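Local structure of 3-carboxy-cis,cis-muconate cycloisomerase (Pseudomonas putida, 1RE5) at residues H143-L148 with Q433-V438. The protein belongs to the largely helical fumarase/aspartase superfamily of homotetrameric enzymes, which also includes adenylosuccinate lyase. Residues are numbered along the deposited sequence; the frame is centred on the assembly and turned at random.
Sequences HADTPL and QARVWV
Ala144 O, in the type I beta turn that runs from His143 to Thr146, accepts a hydrogen bond from Thr161 OG1 and also meets Arg435 CG at 3.6 Å. The turn links the end of helix 106-142 to strand 147-152 in this fumarase/aspartase-type helical fold, and it lies against the first turn of the C-terminal helix 434-449, for which Gln433 is the N-cap residue. Within the turn, Thr146 N bonds back to His143 O at 3.3 Å. The apolar part of the contact is Ala144 against Val438: Ala144 CB points at the helix and reaches Val438 CG1 at 4.1 Å, a methyl set anti to the backbone N (chi1 174°). One helical turn earlier, Arg435 bends at chi3 (-75°), which carries its guanidinium past Asp145, the carboxylate and guanidinium planes standing 49° apart. The two opposite charges come near without pairing, Asp145 OD1 staying 4.6 Å from Arg435 NE, so any attraction is probably modest on this exposed side. Ala434 and Trp437 both pack on Met164 of helix 162-187, and Trp437 NE1 bonds to Gly197 O of the second subunit. Asp145 CB lies oblique to the guanidinium, 3.3 Å from Arg435 NH1.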
loop_
_atom_site.group_PDB
_atom_site.type_symbol
_atom_site.label_atom_id
_atom_site.label_comp_id
_atom_site.label_asym_id
_atom_site.label_seq_id
_atom_site.Cartn_x
_atom_site.Cartn_y
_atom_site.Cartn_z
ATOM N N HIS D 143 11.688 9.161 35.081
ATOM C CA HIS D 143 12.664 9.973 34.371
ATOM C C HIS D 143 12.100 11.318 33.917
ATOM O O HIS D 143 12.596 11.924 32.965
ATOM C CB HIS D 143 13.214 9.213 33.155
ATOM C CG HIS D 143 14.025 8.005 33.506
ATOM N ND1 HIS D 143 13.483 6.739 33.578
ATOM C CD2 HIS D 143 15.336 7.868 33.819
ATOM C CE1 HIS D 143 14.425 5.876 33.917
ATOM N NE2 HIS D 143 15.558 6.536 34.069
ATOM N N ALA D 144 11.067 11.792 34.597
ATOM C CA ALA D 144 10.444 13.064 34.239
ATOM C C ALA D 144 11.435 14.208 34.117
ATOM O O ALA D 144 11.178 15.185 33.423
ATOM C CB ALA D 144 9.372 13.433 35.258
ATOM N N ASP D 145 12.574 14.105 34.782
ATOM C CA ASP D 145 13.528 15.197 34.694
ATOM C C ASP D 145 14.986 14.823 34.461
ATOM O O ASP D 145 15.885 15.596 34.790
ATOM C CB ASP D 145 13.398 16.104 35.927
ATOM C CG ASP D 145 13.493 15.341 37.219
ATOM O OD1 ASP D 145 13.115 15.902 38.266
ATOM O OD2 ASP D 145 13.945 14.175 37.191
ATOM N N THR D 146 15.234 13.638 33.914
ATOM C CA THR D 146 16.603 13.293 33.592
ATOM C C THR D 146 16.764 13.920 32.194
ATOM O O THR D 146 16.056 13.571 31.244
ATOM C CB THR D 146 16.855 11.745 33.619
ATOM O OG1 THR D 146 17.435 11.323 32.386
ATOM C CG2 THR D 146 15.611 11.000 33.870
ATOM N N PRO D 147 17.663 14.902 32.071
ATOM C CA PRO D 147 17.892 15.586 30.794
ATOM C C PRO D 147 18.707 14.873 29.714
ATOM O O PRO D 147 19.699 14.201 29.998
ATOM C CB PRO D 147 18.544 16.896 31.231
ATOM C CG PRO D 147 19.364 16.464 32.406
ATOM C CD PRO D 147 18.451 15.516 33.153
ATOM N N LEU D 148 18.255 15.029 28.473
ATOM C CA LEU D 148 18.919 14.462 27.309
ATOM C C LEU D 148 18.761 15.555 26.242
ATOM O O LEU D 148 17.863 16.390 26.343
ATOM C CB LEU D 148 18.289 13.083 26.888
ATOM C CG LEU D 148 16.906 12.731 26.282
ATOM C CD1 LEU D 148 16.675 11.247 26.055
ATOM C CD2 LEU D 148 15.895 13.199 27.225
ATOM N N GLN D 433 8.649 22.942 29.630
ATOM C CA GLN D 433 7.498 22.243 30.202
ATOM C C GLN D 433 7.659 20.723 30.296
ATOM O O GLN D 433 6.682 20.001 30.533
ATOM C CB GLN D 433 6.234 22.570 29.395
ATOM C CG GLN D 433 5.952 24.063 29.274
ATOM C CD GLN D 433 5.931 24.749 30.632
ATOM O OE1 GLN D 433 5.070 24.460 31.473
ATOM N NE2 GLN D 433 6.890 25.651 30.861
ATOM N N ALA D 434 8.885 20.241 30.122
ATOM C CA ALA D 434 9.166 18.814 30.193
ATOM C C ALA D 434 8.373 18.084 31.273
ATOM O O ALA D 434 7.628 17.153 30.972
ATOM C CB ALA D 434 10.651 18.596 30.416
ATOM N N ARG D 435 8.539 18.497 32.526
ATOM C CA ARG D 435 7.837 17.860 33.643
ATOM C C ARG D 435 6.312 18.022 33.587
ATOM O O ARG D 435 5.558 17.143 34.028
ATOM C CB ARG D 435 8.381 18.388 34.980
ATOM C CG ARG D 435 9.668 17.712 35.415
ATOM C CD ARG D 435 10.208 18.230 36.754
ATOM N NE ARG D 435 10.820 19.558 36.639
ATOM C CZ ARG D 435 11.752 19.885 35.741
ATOM N NH1 ARG D 435 12.190 18.983 34.867
ATOM N NH2 ARG D 435 12.240 21.122 35.709
ATOM N N VAL D 436 5.856 19.141 33.045
ATOM C CA VAL D 436 4.430 19.378 32.924
ATOM C C VAL D 436 3.824 18.359 31.947
ATOM O O VAL D 436 2.801 17.729 32.246
ATOM C CB VAL D 436 4.154 20.806 32.411
ATOM C CG1 VAL D 436 2.658 20.997 32.157
ATOM C CG2 VAL D 436 4.649 21.808 33.420
ATOM N N TRP D 437 4.459 18.197 30.786
ATOM C CA TRP D 437 3.974 17.258 29.782
ATOM C C TRP D 437 3.813 15.858 30.395
ATOM O O TRP D 437 2.771 15.202 30.229
ATOM C CB TRP D 437 4.945 17.186 28.597
ATOM C CG TRP D 437 5.155 18.476 27.828
ATOM C CD1 TRP D 437 6.260 18.813 27.091
ATOM C CD2 TRP D 437 4.234 19.570 27.691
ATOM N NE1 TRP D 437 6.087 20.042 26.508
ATOM C CE2 TRP D 437 4.857 20.534 26.856
ATOM C CE3 TRP D 437 2.947 19.834 28.192
ATOM C CZ2 TRP D 437 4.237 21.745 26.508
ATOM C CZ3 TRP D 437 2.328 21.043 27.845
ATOM C CH2 TRP D 437 2.979 21.983 27.011
ATOM N N VAL D 438 4.844 15.393 31.096
ATOM C CA VAL D 438 4.775 14.084 31.731
ATOM C C VAL D 438 3.605 14.030 32.714
ATOM O O VAL D 438 2.940 13.007 32.859
ATOM C CB VAL D 438 6.053 13.778 32.509
ATOM C CG1 VAL D 438 5.877 12.480 33.286
ATOM C CG2 VAL D 438 7.243 13.690 31.550
#